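Local coordinates for protein ribonuclease VapC (Haemophilus influenzae, PDB 6NKL) that probably acts as the toxin of a toxin-antitoxin pair, a magnesium-dependent PIN-domain ribonuclease that cleaves RNA, at residues B[3-8]-B[112-117]; B[37-42]-B[99-104]. All coordinates share one frame; numbering follows the deposited sequence.

Interaction 1 (B[3-8]-B[112-117])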
ATOM      1  N   TYR B   3      -1.507 -14.024  13.054  1.00 23.06           N
ATOM      2  CA  TYR B   3      -2.264 -14.486  11.903  1.00 25.09           C
ATOM      3  C   TYR B   3      -2.969 -13.296  11.241  1.00 27.33           C
ATOM      4  O   TYR B   3      -3.864 -12.675  11.841  1.00 28.72           O
ATOM      5  CB  TYR B   3      -3.290 -15.527  12.363  1.00 29.28           C
ATOM      6  CG  TYR B   3      -2.699 -16.869  12.812  1.00 32.17           C
ATOM      7  CD1 TYR B   3      -2.287 -17.805  11.876  1.00 27.26           C
ATOM      8  CD2 TYR B   3      -2.587 -17.205  14.162  1.00 32.21           C
ATOM      9  CE1 TYR B   3      -1.754 -19.022  12.263  1.00 36.05           C
ATOM     10  CE2 TYR B   3      -2.051 -18.446  14.554  1.00 31.84           C
ATOM     11  CZ  TYR B   3      -1.652 -19.342  13.594  1.00 27.77           C
ATOM     12  OH  TYR B   3      -1.104 -20.562  13.922  1.00 37.66           O
ATOM     13  N   MET B   4      -2.610 -13.010   9.992  1.00 28.93           N
ATOM     14  CA  MET B   4      -3.166 -11.882   9.236  1.00 27.41           C
ATOM     15  C   MET B   4      -4.162 -12.426   8.214  1.00 25.79           C
ATOM     16  O   MET B   4      -3.785 -13.131   7.279  1.00 29.14           O
ATOM     17  CB  MET B   4      -2.058 -11.079   8.549  1.00 25.64           C
ATOM     18  CG  MET B   4      -2.552  -9.926   7.636  1.00 28.78           C
ATOM     19  SD  MET B   4      -1.226  -8.876   6.997  1.00 31.02           S
ATOM     20  CE  MET B   4      -0.823  -7.907   8.470  1.00 32.90           C
ATOM     21  N   LEU B   5      -5.426 -12.090   8.389  1.00 25.81           N
ATOM     22  CA  LEU B   5      -6.464 -12.527   7.471  1.00 28.71           C
ATOM     23  C   LEU B   5      -6.471 -11.598   6.268  1.00 29.59           C
ATOM     24  O   LEU B   5      -6.646 -10.379   6.420  1.00 29.03           O
ATOM     25  CB  LEU B   5      -7.834 -12.510   8.132  1.00 24.31           C
ATOM     26  CG  LEU B   5      -8.001 -13.098   9.523  1.00 33.00           C
ATOM     27  CD1 LEU B   5      -9.491 -13.132   9.777  1.00 31.28           C
ATOM     28  CD2 LEU B   5      -7.398 -14.447   9.598  1.00 34.05           C
ATOM     29  N   ASP B   6      -6.311 -12.172   5.089  1.00 24.01           N
ATOM     30  CA  ASP B   6      -6.299 -11.375   3.877  1.00 32.20           C
ATOM     31  C   ASP B   6      -7.741 -11.051   3.466  1.00 33.13           C
ATOM     32  O   ASP B   6      -8.714 -11.496   4.074  1.00 25.76           O
ATOM     33  CB  ASP B   6      -5.504 -12.099   2.794  1.00 27.17           C
ATOM     34  CG  ASP B   6      -6.348 -13.038   1.936  1.00 43.19           C
ATOM     35  OD1 ASP B   6      -7.417 -13.519   2.401  1.00 31.18           O
ATOM     36  OD2 ASP B   6      -5.904 -13.312   0.773  1.00 38.75           O
ATOM     37  N   THR B   7      -7.884 -10.280   2.400  1.00 29.74           N
ATOM     38  CA  THR B   7      -9.208  -9.829   1.973  1.00 28.98           C
ATOM     39  C   THR B   7     -10.074 -10.986   1.484  1.00 30.01           C
ATOM     40  O   THR B   7     -11.285 -10.988   1.706  1.00 30.39           O
ATOM     41  CB  THR B   7      -9.042  -8.788   0.872  1.00 31.62           C
ATOM     42  OG1 THR B   7      -8.132  -7.773   1.315  1.00 29.52           O
ATOM     43  CG2 THR B   7     -10.383  -8.179   0.488  1.00 31.99           C
ATOM     44  N   ASN B   8      -9.478 -11.971   0.799  1.00 29.65           N
ATOM     45  CA  ASN B   8     -10.265 -13.077   0.240  1.00 31.46           C
ATOM     46  C   ASN B   8     -10.886 -13.945   1.324  1.00 32.06           C
ATOM     47  O   ASN B   8     -12.025 -14.388   1.176  1.00 35.83           O
ATOM     48  CB  ASN B   8      -9.413 -13.966  -0.672  1.00 34.98           C
ATOM     49  CG  ASN B   8      -9.031 -13.286  -1.972  1.00 35.70           C
ATOM     50  OD1 ASN B   8      -7.974 -13.542  -2.521  1.00 51.29           O
ATOM     51  ND2 ASN B   8      -9.885 -12.409  -2.461  1.00 40.97           N
ATOM     52  N   VAL B 112       1.827 -15.044   9.757  1.00 26.66           N
ATOM     53  CA  VAL B 112       1.310 -16.074   8.864  1.00 25.15           C
ATOM     54  C   VAL B 112       0.097 -15.476   8.162  1.00 28.15           C
ATOM     55  O   VAL B 112      -0.834 -15.016   8.821  1.00 31.25           O
ATOM     56  CB  VAL B 112       0.931 -17.338   9.650  1.00 29.70           C
ATOM     57  CG1 VAL B 112       0.226 -18.351   8.764  1.00 30.97           C
ATOM     58  CG2 VAL B 112       2.199 -17.962  10.291  1.00 39.86           C
ATOM     59  N   LEU B 113       0.107 -15.441   6.840  1.00 29.02           N
ATOM     60  CA  LEU B 113      -1.015 -14.858   6.109  1.00 30.59           C
ATOM     61  C   LEU B 113      -2.054 -15.941   5.839  1.00 29.31           C
ATOM     62  O   LEU B 113      -1.724 -17.006   5.308  1.00 26.26           O
ATOM     63  CB  LEU B 113      -0.550 -14.215   4.802  1.00 31.14           C
ATOM     64  CG  LEU B 113      -1.611 -13.475   3.980  1.00 31.84           C
ATOM     65  CD1 LEU B 113      -2.037 -12.185   4.686  1.00 33.98           C
ATOM     66  CD2 LEU B 113      -1.123 -13.158   2.582  1.00 34.59           C
ATOM     67  N   ILE B 114      -3.302 -15.659   6.221  1.00 26.52           N
ATOM     68  CA  ILE B 114      -4.436 -16.559   6.039  1.00 24.28           C
ATOM     69  C   ILE B 114      -5.236 -16.115   4.824  1.00 31.47           C
ATOM     70  O   ILE B 114      -5.697 -14.971   4.762  1.00 26.63           O
ATOM     71  CB  ILE B 114      -5.354 -16.577   7.268  1.00 24.54           C
ATOM     72  CG1 ILE B 114      -4.603 -16.929   8.547  1.00 29.81           C
ATOM     73  CG2 ILE B 114      -6.449 -17.605   7.049  1.00 33.19           C
ATOM     74  CD1 ILE B 114      -3.716 -18.130   8.423  1.00 30.47           C
ATOM     75  N   THR B 115      -5.458 -17.033   3.889  1.00 24.86           N
ATOM     76  CA  THR B 115      -6.015 -16.665   2.604  1.00 33.13           C
ATOM     77  C   THR B 115      -7.071 -17.695   2.188  1.00 38.76           C
ATOM     78  O   THR B 115      -7.355 -18.663   2.902  1.00 37.05           O
ATOM     79  CB  THR B 115      -4.887 -16.533   1.577  1.00 34.25           C
ATOM     80  OG1 THR B 115      -5.416 -16.086   0.333  1.00 40.01           O
ATOM     81  CG2 THR B 115      -4.255 -17.842   1.384  1.00 39.77           C
ATOM     82  N   HIS B 116      -7.706 -17.432   1.051  1.00 39.64           N
ATOM     83  CA  HIS B 116      -8.597 -18.378   0.388  1.00 42.45           C
ATOM     84  C   HIS B 116      -8.332 -18.244  -1.096  1.00 41.04           C
ATOM     85  O   HIS B 116      -8.512 -17.156  -1.659  1.00 42.39           O
ATOM     86  CB  HIS B 116     -10.072 -18.093   0.671  1.00 39.37           C
ATOM     87  CG  HIS B 116     -11.017 -18.866  -0.206  1.00 48.31           C
ATOM     88  ND1 HIS B 116     -11.199 -20.230  -0.085  1.00 55.04           N
ATOM     89  CD2 HIS B 116     -11.818 -18.471  -1.223  1.00 45.67           C
ATOM     90  CE1 HIS B 116     -12.082 -20.637  -0.980  1.00 56.28           C
ATOM     91  NE2 HIS B 116     -12.480 -19.588  -1.677  1.00 56.44           N
ATOM     92  N   ASN B 117      -7.859 -19.316  -1.706  1.00 46.66           N
ATOM     93  CA  ASN B 117      -7.798 -19.406  -3.157  1.00 46.23           C
ATOM     94  C   ASN B 117      -6.936 -18.295  -3.771  1.00 54.20           C
ATOM     95  O   ASN B 117      -7.329 -17.613  -4.722  1.00 60.78           O
ATOM     96  CB  ASN B 117      -9.219 -19.393  -3.720  1.00 54.32           C
ATOM     97  CG  ASN B 117      -9.318 -20.040  -5.079  1.00 68.86           C
ATOM     98  OD1 ASN B 117      -8.377 -20.697  -5.545  1.00 69.68           O
ATOM     99  ND2 ASN B 117     -10.468 -19.863  -5.728  1.00 77.63           N
TER
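Asp-6, just after strand 3-5, meets Thr-115 of the neighbouring parallel strand, where the hydroxyl OG1 of Thr-115 donates a hydrogen bond to OD2 of Asp-6 at 2.9 Å. Followed outward from the backbone, the Asp-6 side chain first lays CB near the methyl CD1 of Leu-113, 4.0 Å away. CG then sits between the backbone N and the carbonyl carbon (chi1 89°). OD1 caps helix 7-15 by accepting from the backbone N of Ile-9 in its first turn. OD2, the other oxygen, is met by the threonine from above the carboxylate plane, 51° out of it. A short acid suits an N-cap, and its place at the C-terminal ends of the parallel strands, where PIN domains gather their acidic metal site, is consistent with Asp-6 being a predicted magnesium ligand. Three backbone hydrogen bonds join the strands: Met-4 N to Val-112 O, Ile-114 N to Met-4 O (2.8 Å) and Asp-6 N to Ile-114 O. Largely apolar side chains suit both faces of this central pair. On one, CD2 of Leu-5 lies 3.8 Å from CB of Ile-114, and the ring carbon CD1 of Tyr-3 touches CD1 of Ile-114. On the other, Met-4, with CG anti to the backbone N (chi1 176°), brings that atom to 3.8 Å from CD1 of Leu-113.

Interaction 2 (B[37-42]-B[99-104]); sequences SFITYA and DLWIAC
Two helices of the PIN domain's alpha/beta fold, 38-49 and 97-109, pack here through Ile-39, Trp-101 and Ile-102, with segment axes 9.5 Å apart and running at 144° to each other. Branched aliphatic side chains suit this buried interface, since each isoleucine offers two methyls and a methylene. Ile-39 divides its contacts between two neighbours: its CD1 reaches CB of Trp-101 at 3.6 Å, the two side chains crossing at about a right angle, while CB and CG2 lie against CG1 of Ile-102. With CG1 anti to the carbonyl carbon (chi1 -70°) and CD1 extended beyond it (chi2 169°), Ile-102 reaches across toward the start of helix 38-49. There Ser-37 is the N-cap: its OG accepts from the backbone N of Ile-39 at 3.1 Å and also pairs with ND1 of His-105, while its CB packs on CG1 of Ile-102. A small hydroxyl residue suits both tasks. Beyond CB, the indole of Trp-101 stacks on Tyr-81 and enters the subunit interface, where NE1 is hydrogen-bonded to OD1 of Asn-98 of the second subunit and the ring meets Phe-38 of that subunit edge-to-face. Thr-40, whose hydroxyl has its polar partner in Thr-7, crosses Ile-102 at about a right angle. The distance from Thr-40 OG1 to Ile-102 CD1 is 3.4 Å.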
ATOM      1  N   SER B  37      -4.433  -6.395   7.463  1.00 29.43           N
ATOM      2  CA  SER B  37      -3.648  -5.274   6.968  1.00 28.90           C
ATOM      3  C   SER B  37      -4.565  -4.075   6.738  1.00 26.48           C
ATOM      4  O   SER B  37      -5.775  -4.219   6.487  1.00 23.95           O
ATOM      5  CB  SER B  37      -2.901  -5.673   5.685  1.00 23.97           C
ATOM      6  OG  SER B  37      -2.322  -4.562   5.012  1.00 27.24           O
ATOM      7  N   PHE B  38      -3.983  -2.878   6.877  1.00 20.70           N
ATOM      8  CA  PHE B  38      -4.657  -1.645   6.467  1.00 21.56           C
ATOM      9  C   PHE B  38      -5.163  -1.717   5.035  1.00 26.15           C
ATOM     10  O   PHE B  38      -6.160  -1.071   4.699  1.00 25.40           O
ATOM     11  CB  PHE B  38      -3.724  -0.442   6.607  1.00 24.80           C
ATOM     12  CG  PHE B  38      -2.692  -0.343   5.523  1.00 27.82           C
ATOM     13  CD1 PHE B  38      -1.560  -1.135   5.555  1.00 28.36           C
ATOM     14  CD2 PHE B  38      -2.851   0.558   4.485  1.00 27.77           C
ATOM     15  CE1 PHE B  38      -0.613  -1.061   4.556  1.00 29.99           C
ATOM     16  CE2 PHE B  38      -1.901   0.652   3.493  1.00 27.87           C
ATOM     17  CZ  PHE B  38      -0.786  -0.156   3.518  1.00 33.39           C
ATOM     18  N   ILE B  39      -4.487  -2.482   4.173  1.00 22.10           N
ATOM     19  CA  ILE B  39      -4.966  -2.670   2.811  1.00 23.55           C
ATOM     20  C   ILE B  39      -6.371  -3.217   2.840  1.00 26.71           C
ATOM     21  O   ILE B  39      -7.285  -2.678   2.210  1.00 27.70           O
ATOM     22  CB  ILE B  39      -4.042  -3.622   2.027  1.00 21.93           C
ATOM     23  CG1 ILE B  39      -2.631  -3.015   1.931  1.00 26.20           C
ATOM     24  CG2 ILE B  39      -4.665  -3.946   0.682  1.00 27.82           C
ATOM     25  CD1 ILE B  39      -2.484  -1.862   0.942  1.00 28.84           C
ATOM     26  N   THR B  40      -6.550  -4.305   3.583  1.00 26.48           N
ATOM     27  CA  THR B  40      -7.829  -4.991   3.638  1.00 22.69           C
ATOM     28  C   THR B  40      -8.885  -4.087   4.260  1.00 29.55           C
ATOM     29  O   THR B  40     -10.033  -4.045   3.807  1.00 27.02           O
ATOM     30  CB  THR B  40      -7.677  -6.306   4.425  1.00 24.71           C
ATOM     31  OG1 THR B  40      -6.811  -7.219   3.717  1.00 23.96           O
ATOM     32  CG2 THR B  40      -9.053  -6.990   4.650  1.00 25.61           C
ATOM     33  N   TYR B  41      -8.505  -3.330   5.283  1.00 23.12           N
ATOM     34  CA  TYR B  41      -9.457  -2.423   5.915  1.00 27.56           C
ATOM     35  C   TYR B  41      -9.929  -1.371   4.915  1.00 26.51           C
ATOM     36  O   TYR B  41     -11.103  -1.002   4.886  1.00 25.31           O
ATOM     37  CB  TYR B  41      -8.782  -1.791   7.133  1.00 22.99           C
ATOM     38  CG  TYR B  41      -9.565  -0.766   7.909  1.00 24.67           C
ATOM     39  CD1 TYR B  41     -10.807  -1.066   8.413  1.00 25.28           C
ATOM     40  CD2 TYR B  41      -9.014   0.494   8.202  1.00 25.04           C
ATOM     41  CE1 TYR B  41     -11.509  -0.166   9.163  1.00 25.93           C
ATOM     42  CE2 TYR B  41      -9.721   1.427   8.935  1.00 31.08           C
ATOM     43  CZ  TYR B  41     -10.974   1.075   9.433  1.00 31.14           C
ATOM     44  OH  TYR B  41     -11.718   1.948  10.180  1.00 35.16           O
ATOM     45  N   ALA B  42      -9.027  -0.888   4.082  1.00 29.16           N
ATOM     46  CA  ALA B  42      -9.409   0.073   3.054  1.00 28.38           C
ATOM     47  C   ALA B  42     -10.387  -0.560   2.065  1.00 27.37           C
ATOM     48  O   ALA B  42     -11.351   0.083   1.634  1.00 25.82           O
ATOM     49  CB  ALA B  42      -8.142   0.602   2.360  1.00 26.29           C
ATOM     50  N   ASP B  99      -2.998  -7.453  -3.116  1.00 27.40           N
ATOM     51  CA  ASP B  99      -2.556  -8.726  -2.554  1.00 32.92           C
ATOM     52  C   ASP B  99      -1.069  -8.687  -2.249  1.00 30.99           C
ATOM     53  O   ASP B  99      -0.615  -9.230  -1.237  1.00 28.43           O
ATOM     54  CB  ASP B  99      -2.857  -9.868  -3.511  1.00 29.04           C
ATOM     55  CG  ASP B  99      -4.332 -10.349  -3.430  1.00 40.82           C
ATOM     56  OD1 ASP B  99      -5.045 -10.014  -2.432  1.00 34.30           O
ATOM     57  OD2 ASP B  99      -4.764 -11.089  -4.367  1.00 36.05           O
ATOM     58  N   LEU B 100      -0.292  -8.030  -3.107  1.00 27.96           N
ATOM     59  CA  LEU B 100       1.145  -7.952  -2.875  1.00 30.36           C
ATOM     60  C   LEU B 100       1.457  -7.121  -1.645  1.00 26.19           C
ATOM     61  O   LEU B 100       2.305  -7.502  -0.835  1.00 27.49           O
ATOM     62  CB  LEU B 100       1.850  -7.347  -4.074  1.00 29.79           C
ATOM     63  CG  LEU B 100       3.366  -7.252  -3.981  1.00 32.05           C
ATOM     64  CD1 LEU B 100       3.961  -8.639  -3.790  1.00 33.07           C
ATOM     65  CD2 LEU B 100       3.894  -6.618  -5.251  1.00 32.77           C
ATOM     66  N   TRP B 101       0.810  -5.961  -1.505  1.00 27.50           N
ATOM     67  CA  TRP B 101       1.025  -5.165  -0.303  1.00 22.48           C
ATOM     68  C   TRP B 101       0.690  -5.991   0.933  1.00 26.69           C
ATOM     69  O   TRP B 101       1.425  -5.964   1.912  1.00 23.36           O
ATOM     70  CB  TRP B 101       0.197  -3.878  -0.354  1.00 24.03           C
ATOM     71  CG  TRP B 101       0.846  -2.791  -1.134  1.00 26.68           C
ATOM     72  CD1 TRP B 101       0.452  -2.293  -2.351  1.00 29.24           C
ATOM     73  CD2 TRP B 101       2.010  -2.053  -0.759  1.00 27.48           C
ATOM     74  NE1 TRP B 101       1.293  -1.282  -2.743  1.00 29.53           N
ATOM     75  CE2 TRP B 101       2.263  -1.120  -1.786  1.00 31.38           C
ATOM     76  CE3 TRP B 101       2.870  -2.095   0.343  1.00 26.44           C
ATOM     77  CZ2 TRP B 101       3.334  -0.248  -1.736  1.00 24.35           C
ATOM     78  CZ3 TRP B 101       3.923  -1.232   0.390  1.00 29.67           C
ATOM     79  CH2 TRP B 101       4.153  -0.318  -0.643  1.00 26.19           C
ATOM     80  N   ILE B 102      -0.383  -6.785   0.874  1.00 29.11           N
ATOM     81  CA  ILE B 102      -0.814  -7.569   2.024  1.00 29.09           C
ATOM     82  C   ILE B 102       0.236  -8.619   2.361  1.00 28.12           C
ATOM     83  O   ILE B 102       0.674  -8.738   3.515  1.00 26.27           O
ATOM     84  CB  ILE B 102      -2.196  -8.190   1.734  1.00 26.20           C
ATOM     85  CG1 ILE B 102      -3.263  -7.108   1.702  1.00 27.18           C
ATOM     86  CG2 ILE B 102      -2.627  -9.216   2.802  1.00 27.62           C
ATOM     87  CD1 ILE B 102      -4.594  -7.609   1.156  1.00 29.06           C
ATOM     88  N   ALA B 103       0.728  -9.321   1.337  1.00 23.89           N
ATOM     89  CA  ALA B 103       1.783 -10.311   1.548  1.00 27.19           C
ATOM     90  C   ALA B 103       3.010  -9.673   2.185  1.00 29.66           C
ATOM     91  O   ALA B 103       3.585 -10.208   3.144  1.00 27.90           O
ATOM     92  CB  ALA B 103       2.143 -10.984   0.219  1.00 26.85           C
ATOM     93  N   CYS B 104       3.429  -8.518   1.662  1.00 28.54           N
ATOM     94  CA  CYS B 104       4.607  -7.863   2.206  1.00 29.67           C
ATOM     95  C   CYS B 104       4.351  -7.375   3.624  1.00 31.56           C
ATOM     96  O   CYS B 104       5.273  -7.348   4.444  1.00 29.92           O
ATOM     97  CB  CYS B 104       5.027  -6.696   1.304  1.00 27.45           C
ATOM     98  SG  CYS B 104       5.596  -7.296  -0.298  1.00 31.46           S
TER

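Overall arrangement
Interaction 1 joins neighbouring central strands. Interaction 2, nested within the loop it closes, joins helix 97-109, which packs on the Met-4 and Leu-113 face of that sheet, to the start of helix 38-49; the two centres are about 10 Å apart. Ile-102 links the contacts: its CG2 rests 3.6 Å from CD1 of Leu-113, and its CD1 touches OG1 of Thr-7. OG1 of Thr-7 and OG1 of Thr-40, 2.8 Å apart, add a probable hydrogen bond. Each contact's segments include one predicted magnesium ligand, Asp-6 and Asp-99, and the side chains of Asn-8 and Asp-99 are about 4 Å apart at their nearest atoms. A basic side chain from the chain of another protein pairs with OD1 of Asp-99.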